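Local atomic coordinates of cortical-lytic enzyme (PDB entry 4S3J), a protein that cleaves partially degraded spore-cortex peptidoglycan during germination as an N-acetylglucosaminidase, recognising the muramic acid delta-lactam specific to spores. Residues Q4-R9 against S19-T24; D12-L17 against E38-G43; N53-Y56 against G60-L63. All coordinates share one frame; numbering follows the deposited sequence.

Contact 1: residues Q4-R9 against S19-T24; sequences QIVTVR and SKYGST
Val6 and Tyr21 make the apolar half of this contact. They reach for each other from opposite directions: the CG1 methyl of Val6 lies 4.0 Å from Tyr21 OH and 4.3 Å from Tyr21 CE2, so the valine meets the phenol end of the ring obliquely. With CG1 anti to the backbone N (chi1 177°), both methyls of Val6 face the helix, CG1 coming slightly closer to the phenol oxygen. The alpha carbons of Val6 and Tyr21 stay 10.5 Å apart, and the long tyrosine spans most of the gap. Lys20 CG sits 4.1 Å above one face of the Tyr21 ring, over its centre, and Tyr21 also packs on Val48 of the adjacent strand. Strand 3-7 and helix 14-21 are the first strand and first helix of the N-terminal LysM domain, whose beta-alpha-alpha-beta fold is completed by helix 25-31 and strand 45-49. Gly22, with positive phi, is the first residue to leave the helical conformation, and Thr24 N-caps the next helix through Glu27 N. Charged groups meet at the exposed end of the contact. The extended Lys20 and the Arg9 chain, bent at chi3 (-46°), cross at about a right angle, bringing Lys20 NZ to 2.9 Å from Arg9 NH2. Both are donors, so this is a close approach of like charges and not a bond. Among the polar groups of the strand, Gln4 NE2 donates almost straight to Ile5 O (3.1 Å), from above the carbonyl plane, while Gln4 OE1 accepts from Tyr56 N and Thr50 OG1.

Contact 2: residues D12-L17 against E38-G43; sequences DSVYSL and ETLVVG
Leu40 pushes its isobutyl end against the start of helix 14-21, and nearly all of the close packing is its work. Its CD1 methyl lies 3.6 Å from Ser13 C and 3.7 Å from Leu17 CD1, thus touching both backbone and side chain of the helix's first turn. The other methyl, CD2, meets Val14 CG1 more loosely at 4.2 Å, the two side chains crossing at about a right angle. Leu40 reaches in with CG anti to its carbonyl carbon (chi1 -61°). Ser13 and Ser16 form a capping box that fixes the helix start: Ser13 N donates to Ser16 OG (2.8 Å), and Ser16 N returns a bond to Ser13 OG (3.0 Å). On the wetter side no direct hydrogen bond joins the segments. Instead two waters donate to Asp12 O; one accepts from Leu40 N at 2.9 Å, the other donates to Leu40 O at 3.3 Å. The Asp12 carboxylate turns elsewhere, its OD2 taking the N-H of Arg9. Around this joint in the LysM domain, Val14 and Leu17 rest on Ile28 of helix 25-31, while Leu17 and Leu40 both reach Leu46 on strand 45-49.

Contact 3: residues N53-Y56 against G60-L63; sequences NNYY and GDSL. With EDO (1,2-ethanediol), chain D.
The second LysM domain opens with strand 54-56, and this contact bridges that strand to the loop leading into helix 63-70, through Tyr55 and Asp61. The two side chains approach from opposite directions, and Tyr55 OH donates a short hydrogen bond of 2.6 Å to Asp61 OD2. The carboxylate oxygen lies at the edge of the ring, in its plane, and is met on its syn side, 18° out of the carboxylate plane; ring and carboxylate planes are turned 44° apart. Tyr55 points its ring across to the loop with CG anti to the backbone N (chi1 -178°). Asp61 OD2 also accepts from Gln58 N, so two donors grip this oxygen, one from the strand and one from the turn after it. Tyr55 and Asp61 each pack against Ile66 of helix 63-70, whose start is capped by Ser62 OG on Arg65 N. Along the strand, Asn54 N donates a weak hydrogen bond to O2 of a 1,2-ethanediol molecule, probably left from crystallisation. On Asn54 itself, the side-chain ND2 donates to Tyr56 OH at 3.0 Å, the acceptor lying in the amide plane.

From the N terminus, strand 3-7 leads through residues 8-13 into helix 14-21, and contact 1 closes that first excursion. Contact 2 starts within it, at residues 12-17, and closes only after helix 25-31, so the two cross along the chain. Both use helix 14-21, their centres are 9 Å apart, and Val8 O probably accepts a hydrogen bond from Gly43 N. Contact 3 follows in series and makes a short closure in the second LysM domain. It lies about 14 Å from contact 1, centre to centre, and touches it where Tyr21 CE1 packs 3.7 Å from Tyr56 CD2, joining the two LysM domains. Contacts 2 and 3 do not touch.

Contact 1: residues Q4-R9 against S19-T24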
ATOM      1  N   GLN A   4     -19.474  -6.184   3.981  1.00 13.85           N
ATOM      2  CA  GLN A   4     -18.602  -7.343   3.968  1.00 11.63           C
ATOM      3  C   GLN A   4     -18.076  -7.570   2.556  1.00 11.60           C
ATOM      4  O   GLN A   4     -18.600  -7.016   1.579  1.00 12.38           O
ATOM      5  CB  GLN A   4     -19.312  -8.575   4.490  1.00 12.54           C
ATOM      6  CG  GLN A   4     -20.299  -9.208   3.539  1.00 13.41           C
ATOM      7  CD  GLN A   4     -20.695 -10.569   4.023  1.00 17.23           C
ATOM      8  OE1 GLN A   4     -21.657 -10.715   4.800  1.00 14.51           O
ATOM      9  NE2 GLN A   4     -19.938 -11.574   3.624  1.00 13.89           N
ATOM     10  N   ILE A   5     -17.056  -8.410   2.476  1.00 12.75           N
ATOM     11  CA  ILE A   5     -16.537  -8.885   1.202  1.00 11.18           C
ATOM     12  C   ILE A   5     -17.323 -10.140   0.763  1.00 14.56           C
ATOM     13  O   ILE A   5     -17.615 -11.024   1.579  1.00 13.64           O
ATOM     14  CB  ILE A   5     -15.047  -9.219   1.329  1.00 12.11           C
ATOM     15  CG1 ILE A   5     -14.259  -7.961   1.685  1.00 15.83           C
ATOM     16  CG2 ILE A   5     -14.523  -9.817   0.023  1.00 19.05           C
ATOM     17  CD1 ILE A   5     -12.845  -8.248   2.180  1.00 17.47           C
ATOM     18  N   VAL A   6     -17.713 -10.190  -0.508  1.00 12.99           N
ATOM     19  CA  VAL A   6     -18.380 -11.350  -1.108  1.00 12.70           C
ATOM     20  C   VAL A   6     -17.631 -11.732  -2.391  1.00 13.59           C
ATOM     21  O   VAL A   6     -17.323 -10.859  -3.212  1.00 16.81           O
ATOM     22  CB  VAL A   6     -19.857 -11.064  -1.440  1.00 13.85           C
ATOM     23  CG1 VAL A   6     -20.503 -12.261  -2.138  1.00 17.43           C
ATOM     24  CG2 VAL A   6     -20.616 -10.749  -0.173  1.00 13.16           C
ATOM     25  N   THR A   7     -17.357 -13.021  -2.573  1.00 12.59           N
ATOM     26  CA  THR A   7     -16.737 -13.504  -3.806  1.00 12.40           C
ATOM     27  C   THR A   7     -17.816 -13.915  -4.797  1.00 12.51           C
ATOM     28  O   THR A   7     -18.729 -14.674  -4.454  1.00 13.27           O
ATOM     29  CB  THR A   7     -15.798 -14.703  -3.527  1.00 16.46           C
ATOM     30  OG1 THR A   7     -14.729 -14.288  -2.680  1.00 21.28           O
ATOM     31  CG2 THR A   7     -15.166 -15.241  -4.795  1.00 18.58           C
ATOM     32  N   VAL A   8     -17.712 -13.394  -6.020  1.00 11.44           N
ATOM     33  CA  VAL A   8     -18.667 -13.670  -7.085  1.00 11.09           C
ATOM     34  C   VAL A   8     -18.633 -15.157  -7.471  1.00 12.61           C
ATOM     35  O   VAL A   8     -17.573 -15.776  -7.571  1.00 12.16           O
ATOM     36  CB  VAL A   8     -18.359 -12.783  -8.313  1.00 10.79           C
ATOM     37  CG1 VAL A   8     -19.194 -13.177  -9.532  1.00 11.45           C
ATOM     38  CG2 VAL A   8     -18.588 -11.304  -7.971  1.00 11.23           C
ATOM     39  N   ARG A   9     -19.822 -15.728  -7.594  1.00 12.01           N
ATOM     40  CA  ARG A   9     -20.029 -17.130  -8.003  1.00 11.83           C
ATOM     41  C   ARG A   9     -20.730 -17.167  -9.361  1.00 12.54           C
ATOM     42  O   ARG A   9     -21.330 -16.178  -9.805  1.00 12.40           O
ATOM     43  CB  ARG A   9     -20.831 -17.880  -6.956  1.00 13.83           C
ATOM     44  CG  ARG A   9     -20.053 -17.994  -5.646  1.00 17.60           C
ATOM     45  CD  ARG A   9     -20.762 -18.763  -4.535  1.00 33.16           C
ATOM     46  NE  ARG A   9     -22.158 -18.399  -4.362  1.00 59.28           N
ATOM     47  CZ  ARG A   9     -22.957 -18.967  -3.467  1.00 79.29           C
ATOM     48  NH1 ARG A   9     -22.492 -19.923  -2.674  1.00 78.71           N
ATOM     49  NH2 ARG A   9     -24.224 -18.587  -3.366  1.00 91.26           N
ATOM     50  N   SER A  19     -30.537  -8.567  -4.997  1.00 15.82           N
ATOM     51  CA  SER A  19     -31.784  -9.254  -4.630  1.00 17.07           C
ATOM     52  C   SER A  19     -31.506 -10.232  -3.494  1.00 19.71           C
ATOM     53  O   SER A  19     -32.261 -10.308  -2.517  1.00 23.39           O
ATOM     54  CB  SER A  19     -32.399  -9.977  -5.839  1.00 17.67           C
ATOM     55  OG  SER A  19     -33.546 -10.727  -5.434  1.00 19.58           O
ATOM     56  N   LYS A  20     -30.384 -10.935  -3.587  1.00 18.77           N
ATOM     57  CA  LYS A  20     -30.020 -11.940  -2.589  1.00 18.77           C
ATOM     58  C   LYS A  20     -29.796 -11.316  -1.220  1.00 19.56           C
ATOM     59  O   LYS A  20     -30.232 -11.858  -0.205  1.00 22.21           O
ATOM     60  CB  LYS A  20     -28.748 -12.679  -3.015  1.00 19.04           C
ATOM     61  CG  LYS A  20     -28.329 -13.776  -2.066  1.00 22.74           C
ATOM     62  CD  LYS A  20     -27.146 -14.554  -2.615  1.00 33.40           C
ATOM     63  CE  LYS A  20     -26.607 -15.533  -1.597  1.00 46.64           C
ATOM     64  NZ  LYS A  20     -25.485 -16.314  -2.167  1.00 64.03           N
ATOM     65  N   TYR A  21     -29.095 -10.193  -1.195  1.00 17.37           N
ATOM     66  CA  TYR A  21     -28.697  -9.583   0.069  1.00 17.94           C
ATOM     67  C   TYR A  21     -29.585  -8.386   0.469  1.00 21.32           C
ATOM     68  O   TYR A  21     -29.338  -7.723   1.484  1.00 21.69           O
ATOM     69  CB  TYR A  21     -27.233  -9.167   0.015  1.00 15.52           C
ATOM     70  CG  TYR A  21     -26.309 -10.368  -0.093  1.00 21.23           C
ATOM     71  CD1 TYR A  21     -26.120 -11.212   0.995  1.00 28.79           C
ATOM     72  CD2 TYR A  21     -25.593 -10.639  -1.259  1.00 17.60           C
ATOM     73  CE1 TYR A  21     -25.294 -12.314   0.918  1.00 20.19           C
ATOM     74  CE2 TYR A  21     -24.745 -11.748  -1.334  1.00 16.14           C
ATOM     75  CZ  TYR A  21     -24.598 -12.572  -0.244  1.00 18.08           C
ATOM     76  OH  TYR A  21     -23.772 -13.669  -0.322  1.00 24.54           O
ATOM     77  N   GLY A  22     -30.612  -8.104  -0.323  1.00 19.34           N
ATOM     78  CA  GLY A  22     -31.550  -7.030  -0.004  1.00 17.73           C
ATOM     79  C   GLY A  22     -30.982  -5.624  -0.130  1.00 23.04           C
ATOM     80  O   GLY A  22     -31.427  -4.699   0.549  1.00 24.35           O
ATOM     81  N   SER A  23     -30.009  -5.473  -1.027  1.00 20.49           N
ATOM     82  CA  SER A  23     -29.350  -4.204  -1.327  1.00 20.36           C
ATOM     83  C   SER A  23     -29.892  -3.603  -2.617  1.00 25.98           C
ATOM     84  O   SER A  23     -31.009  -3.941  -3.036  1.00 23.90           O
ATOM     85  CB  SER A  23     -27.833  -4.418  -1.433  1.00 24.01           C
ATOM     86  OG  SER A  23     -27.137  -3.177  -1.476  1.00 26.86           O
ATOM     87  N   THR A  24     -29.195  -2.606  -3.164  1.00 22.48           N
ATOM     88  CA  THR A  24     -29.556  -2.089  -4.470  1.00 26.79           C
ATOM     89  C   THR A  24     -28.421  -2.332  -5.463  1.00 16.43           C
ATOM     90  O   THR A  24     -27.251  -2.310  -5.101  1.00 18.69           O
ATOM     91  CB  THR A  24     -29.850  -0.573  -4.431  1.00 28.22           C
ATOM     92  OG1 THR A  24     -28.646   0.172  -4.259  1.00 28.46           O
ATOM     93  CG2 THR A  24     -30.831  -0.230  -3.320  1.00 39.94           C
TER

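Contact 2: residues D12-L17 against E38-G43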
ATOM      1  N   ASP A  12     -23.931 -14.969 -10.944  1.00 14.76           N
ATOM      2  CA  ASP A  12     -24.178 -13.707 -10.231  1.00 13.06           C
ATOM      3  C   ASP A  12     -24.144 -12.484 -11.148  1.00 12.95           C
ATOM      4  O   ASP A  12     -23.313 -12.384 -12.064  1.00 12.18           O
ATOM      5  CB  ASP A  12     -23.122 -13.463  -9.158  1.00 11.96           C
ATOM      6  CG  ASP A  12     -23.242 -14.341  -7.929  1.00 14.13           C
ATOM      7  OD1 ASP A  12     -24.287 -14.988  -7.690  1.00 15.50           O
ATOM      8  OD2 ASP A  12     -22.248 -14.348  -7.144  1.00 14.62           O
ATOM      9  N   SER A  13     -25.040 -11.546 -10.874  1.00 13.72           N
ATOM     10  CA  SER A  13     -25.011 -10.199 -11.447  1.00 11.90           C
ATOM     11  C   SER A  13     -25.182  -9.177 -10.324  1.00 15.66           C
ATOM     12  O   SER A  13     -25.498  -9.542  -9.193  1.00 12.49           O
ATOM     13  CB  SER A  13     -26.111 -10.041 -12.486  1.00 12.99           C
ATOM     14  OG  SER A  13     -27.402 -10.133 -11.886  1.00 14.39           O
ATOM     15  N   VAL A  14     -24.959  -7.895 -10.605  1.00 13.60           N
ATOM     16  CA  VAL A  14     -25.245  -6.885  -9.583  1.00 12.54           C
ATOM     17  C   VAL A  14     -26.715  -6.958  -9.174  1.00 14.14           C
ATOM     18  O   VAL A  14     -27.045  -6.667  -8.036  1.00 13.86           O
ATOM     19  CB  VAL A  14     -24.873  -5.452 -10.034  1.00 16.77           C
ATOM     20  CG1 VAL A  14     -23.354  -5.375 -10.287  1.00 13.50           C
ATOM     21  CG2 VAL A  14     -25.641  -5.010 -11.247  1.00 18.80           C
ATOM     22  N   TYR A  15     -27.589  -7.326 -10.112  1.00 12.87           N
ATOM     23  CA  TYR A  15     -29.017  -7.428  -9.835  1.00 13.33           C
ATOM     24  C   TYR A  15     -29.328  -8.611  -8.916  1.00 15.19           C
ATOM     25  O   TYR A  15     -30.035  -8.463  -7.903  1.00 14.23           O
ATOM     26  CB  TYR A  15     -29.763  -7.573 -11.160  1.00 13.49           C
ATOM     27  CG  TYR A  15     -29.585  -6.367 -12.062  1.00 13.09           C
ATOM     28  CD1 TYR A  15     -30.331  -5.200 -11.888  1.00 13.66           C
ATOM     29  CD2 TYR A  15     -28.601  -6.367 -13.040  1.00 13.62           C
ATOM     30  CE1 TYR A  15     -30.126  -4.098 -12.697  1.00 14.23           C
ATOM     31  CE2 TYR A  15     -28.381  -5.281 -13.835  1.00 16.62           C
ATOM     32  CZ  TYR A  15     -29.136  -4.145 -13.671  1.00 18.02           C
ATOM     33  OH  TYR A  15     -28.904  -3.066 -14.492  1.00 27.28           O
ATOM     34  N   SER A  16     -28.766  -9.780  -9.235  1.00 12.76           N
ATOM     35  CA  SER A  16     -29.050 -10.956  -8.432  1.00 12.51           C
ATOM     36  C   SER A  16     -28.429 -10.831  -7.042  1.00 12.49           C
ATOM     37  O   SER A  16     -29.057 -11.236  -6.059  1.00 15.23           O
ATOM     38  CB  SER A  16     -28.610 -12.245  -9.145  1.00 13.26           C
ATOM     39  OG  SER A  16     -27.200 -12.390  -9.250  1.00 15.78           O
ATOM     40  N   LEU A  17     -27.229 -10.244  -6.935  1.00 12.17           N
ATOM     41  CA  LEU A  17     -26.604 -10.047  -5.641  1.00 12.27           C
ATOM     42  C   LEU A  17     -27.364  -9.050  -4.795  1.00 16.85           C
ATOM     43  O   LEU A  17     -27.531  -9.263  -3.607  1.00 16.11           O
ATOM     44  CB  LEU A  17     -25.148  -9.593  -5.807  1.00 11.93           C
ATOM     45  CG  LEU A  17     -24.199 -10.690  -6.258  1.00 11.61           C
ATOM     46  CD1 LEU A  17     -22.854 -10.079  -6.607  1.00 16.37           C
ATOM     47  CD2 LEU A  17     -24.032 -11.779  -5.218  1.00 17.75           C
ATOM     48  N   GLU A  38     -21.212  -3.969 -17.512  1.00 17.33           N
ATOM     49  CA  GLU A  38     -20.321  -5.116 -17.637  1.00 18.05           C
ATOM     50  C   GLU A  38     -20.738  -6.299 -16.758  1.00 19.11           C
ATOM     51  O   GLU A  38     -21.311  -6.129 -15.684  1.00 22.24           O
ATOM     52  CB  GLU A  38     -18.889  -4.692 -17.278  1.00 17.99           C
ATOM     53  CG  GLU A  38     -18.208  -3.921 -18.406  1.00 31.78           C
ATOM     54  CD  GLU A  38     -16.859  -3.335 -18.031  1.00 32.84           C
ATOM     55  OE1 GLU A  38     -16.527  -3.259 -16.830  1.00 31.72           O
ATOM     56  OE2 GLU A  38     -16.134  -2.923 -18.955  1.00 29.58           O
ATOM     57  N   THR A  39     -20.424  -7.503 -17.219  1.00 14.32           N
ATOM     58  CA  THR A  39     -20.655  -8.710 -16.459  1.00 13.49           C
ATOM     59  C   THR A  39     -19.716  -8.787 -15.256  1.00 14.96           C
ATOM     60  O   THR A  39     -18.648  -8.133 -15.230  1.00 18.71           O
ATOM     61  CB  THR A  39     -20.435  -9.934 -17.336  1.00 21.80           C
ATOM     62  OG1 THR A  39     -19.086  -9.893 -17.809  1.00 25.81           O
ATOM     63  CG2 THR A  39     -21.384  -9.908 -18.522  1.00 17.33           C
ATOM     64  N   LEU A  40     -20.130  -9.547 -14.244  1.00 12.53           N
ATOM     65  CA  LEU A  40     -19.249  -9.907 -13.143  1.00 11.50           C
ATOM     66  C   LEU A  40     -18.396 -11.113 -13.525  1.00 17.50           C
ATOM     67  O   LEU A  40     -18.814 -11.983 -14.301  1.00 18.25           O
ATOM     68  CB  LEU A  40     -20.045 -10.206 -11.870  1.00 11.64           C
ATOM     69  CG  LEU A  40     -20.899  -9.066 -11.301  1.00 10.60           C
ATOM     70  CD1 LEU A  40     -21.628  -9.505 -10.046  1.00 10.71           C
ATOM     71  CD2 LEU A  40     -20.058  -7.816 -11.009  1.00 11.29           C
ATOM     72  N   VAL A  41     -17.201 -11.167 -12.947  1.00 11.79           N
ATOM     73  CA  VAL A  41     -16.268 -12.257 -13.153  1.00 11.59           C
ATOM     74  C   VAL A  41     -16.283 -13.207 -11.965  1.00 12.64           C
ATOM     75  O   VAL A  41     -16.169 -12.774 -10.828  1.00 10.46           O
ATOM     76  CB  VAL A  41     -14.830 -11.697 -13.381  1.00 10.25           C
ATOM     77  CG1 VAL A  41     -13.811 -12.835 -13.517  1.00 13.57           C
ATOM     78  CG2 VAL A  41     -14.803 -10.824 -14.589  1.00 11.05           C
ATOM     79  N   VAL A  42     -16.455 -14.506 -12.210  1.00 10.68           N
ATOM     80  CA  VAL A  42     -16.400 -15.493 -11.137  1.00 11.01           C
ATOM     81  C   VAL A  42     -15.050 -15.382 -10.424  1.00 11.68           C
ATOM     82  O   VAL A  42     -13.995 -15.360 -11.073  1.00 12.65           O
ATOM     83  CB  VAL A  42     -16.622 -16.934 -11.676  1.00 13.73           C
ATOM     84  CG1 VAL A  42     -16.438 -17.978 -10.579  1.00 15.43           C
ATOM     85  CG2 VAL A  42     -17.994 -17.032 -12.263  1.00 15.34           C
ATOM     86  N   GLY A  43     -15.074 -15.274  -9.099  1.00 13.77           N
ATOM     87  CA  GLY A  43     -13.857 -15.112  -8.317  1.00 13.90           C
ATOM     88  C   GLY A  43     -13.491 -13.674  -7.988  1.00 12.37           C
ATOM     89  O   GLY A  43     -12.585 -13.424  -7.194  1.00 17.62           O
TER
HETATM   90  O   HOH W   1     -22.812 -10.650 -14.362  1.00 19.20           O
HETATM   91  O   HOH W   2     -21.203 -13.977 -13.234  1.00 37.05           O

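Contact 3: residues N53-Y56 against G60-L63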
ATOM      1  N   ASN A  53     -24.354  -5.885  11.706  1.00 23.07           N
ATOM      2  CA  ASN A  53     -24.105  -6.978  12.647  1.00 25.12           C
ATOM      3  C   ASN A  53     -24.450  -8.359  12.096  1.00 23.42           C
ATOM      4  O   ASN A  53     -24.833  -9.256  12.842  1.00 26.47           O
ATOM      5  CB  ASN A  53     -24.905  -6.734  13.922  1.00 22.54           C
ATOM      6  CG  ASN A  53     -24.641  -5.369  14.507  1.00 26.28           C
ATOM      7  OD1 ASN A  53     -25.520  -4.501  14.509  1.00 37.03           O
ATOM      8  ND2 ASN A  53     -23.431  -5.162  14.995  1.00 32.08           N
ATOM      9  N   ASN A  54     -24.346  -8.478  10.784  1.00 22.11           N
ATOM     10  CA  ASN A  54     -24.737  -9.667  10.038  1.00 24.65           C
ATOM     11  C   ASN A  54     -23.681 -10.030   9.000  1.00 21.09           C
ATOM     12  O   ASN A  54     -23.286  -9.192   8.194  1.00 21.83           O
ATOM     13  CB  ASN A  54     -26.055  -9.395   9.370  1.00 20.20           C
ATOM     14  CG  ASN A  54     -26.748 -10.651   8.927  1.00 20.19           C
ATOM     15  OD1 ASN A  54     -27.026 -11.555   9.729  1.00 24.76           O
ATOM     16  ND2 ASN A  54     -27.058 -10.717   7.648  1.00 25.80           N
ATOM     17  N   TYR A  55     -23.263 -11.291   8.987  1.00 15.62           N
ATOM     18  CA  TYR A  55     -22.170 -11.707   8.126  1.00 15.26           C
ATOM     19  C   TYR A  55     -22.408 -13.080   7.534  1.00 18.88           C
ATOM     20  O   TYR A  55     -22.832 -13.989   8.246  1.00 19.94           O
ATOM     21  CB  TYR A  55     -20.866 -11.687   8.925  1.00 21.00           C
ATOM     22  CG  TYR A  55     -19.653 -12.066   8.119  1.00 18.28           C
ATOM     23  CD1 TYR A  55     -19.018 -11.123   7.308  1.00 16.35           C
ATOM     24  CD2 TYR A  55     -19.122 -13.354   8.169  1.00 17.35           C
ATOM     25  CE1 TYR A  55     -17.925 -11.448   6.578  1.00 14.37           C
ATOM     26  CE2 TYR A  55     -18.012 -13.687   7.422  1.00 15.84           C
ATOM     27  CZ  TYR A  55     -17.409 -12.715   6.633  1.00 15.95           C
ATOM     28  OH  TYR A  55     -16.293 -13.003   5.871  1.00 18.80           O
ATOM     29  N   TYR A  56     -22.129 -13.232   6.237  1.00 15.77           N
ATOM     30  CA  TYR A  56     -22.250 -14.532   5.579  1.00 17.05           C
ATOM     31  C   TYR A  56     -20.862 -15.061   5.243  1.00 16.75           C
ATOM     32  O   TYR A  56     -20.071 -14.424   4.544  1.00 16.65           O
ATOM     33  CB  TYR A  56     -23.137 -14.429   4.335  1.00 16.63           C
ATOM     34  CG  TYR A  56     -24.537 -14.018   4.722  1.00 14.67           C
ATOM     35  CD1 TYR A  56     -25.438 -14.940   5.236  1.00 17.14           C
ATOM     36  CD2 TYR A  56     -24.945 -12.701   4.626  1.00 16.61           C
ATOM     37  CE1 TYR A  56     -26.702 -14.558   5.631  1.00 23.63           C
ATOM     38  CE2 TYR A  56     -26.206 -12.312   5.010  1.00 19.39           C
ATOM     39  CZ  TYR A  56     -27.076 -13.245   5.524  1.00 21.84           C
ATOM     40  OH  TYR A  56     -28.343 -12.869   5.911  1.00 21.49           O
ATOM     41  N   GLY A  60     -12.677 -19.998   2.972  1.00 21.85           N
ATOM     42  CA  GLY A  60     -11.461 -19.866   3.761  1.00 24.38           C
ATOM     43  C   GLY A  60     -11.598 -19.141   5.095  1.00 24.85           C
ATOM     44  O   GLY A  60     -10.644 -19.062   5.873  1.00 27.31           O
ATOM     45  N   ASP A  61     -12.788 -18.632   5.400  1.00 21.65           N
ATOM     46  CA  ASP A  61     -12.994 -17.920   6.657  1.00 18.40           C
ATOM     47  C   ASP A  61     -12.780 -18.828   7.868  1.00 26.35           C
ATOM     48  O   ASP A  61     -13.023 -20.035   7.823  1.00 23.86           O
ATOM     49  CB  ASP A  61     -14.418 -17.364   6.747  1.00 17.93           C
ATOM     50  CG  ASP A  61     -14.552 -15.940   6.240  1.00 25.82           C
ATOM     51  OD1 ASP A  61     -13.551 -15.202   6.140  1.00 29.13           O
ATOM     52  OD2 ASP A  61     -15.699 -15.558   5.940  1.00 20.61           O
ATOM     53  N   SER A  62     -12.371 -18.194   8.959  1.00 22.60           N
ATOM     54  CA  SER A  62     -12.335 -18.795  10.276  1.00 21.21           C
ATOM     55  C   SER A  62     -12.939 -17.787  11.224  1.00 22.60           C
ATOM     56  O   SER A  62     -13.030 -16.600  10.890  1.00 20.28           O
ATOM     57  CB  SER A  62     -10.901 -19.126  10.679  1.00 23.98           C
ATOM     58  OG  SER A  62     -10.125 -17.930  10.768  1.00 22.94           O
ATOM     59  N   LEU A  63     -13.353 -18.229  12.405  1.00 23.64           N
ATOM     60  CA  LEU A  63     -13.854 -17.284  13.385  1.00 20.57           C
ATOM     61  C   LEU A  63     -12.753 -16.319  13.777  1.00 22.52           C
ATOM     62  O   LEU A  63     -13.000 -15.144  13.967  1.00 19.66           O
ATOM     63  CB  LEU A  63     -14.410 -18.003  14.612  1.00 22.78           C
ATOM     64  CG  LEU A  63     -15.748 -18.725  14.450  1.00 25.88           C
ATOM     65  CD1 LEU A  63     -16.122 -19.397  15.773  1.00 25.66           C
ATOM     66  CD2 LEU A  63     -16.867 -17.772  14.008  1.00 22.23           C
TER
HETATM   67  C1  EDO D 501     -20.444  -7.484  10.387  1.00 38.00           C
HETATM   68  O1  EDO D 501     -20.716  -6.367  11.236  1.00 43.77           O
HETATM   69  C2  EDO D 501     -20.830  -7.076   8.982  1.00 27.86           C
HETATM   70  O2  EDO D 501     -22.179  -6.599   9.057  1.00 27.89           O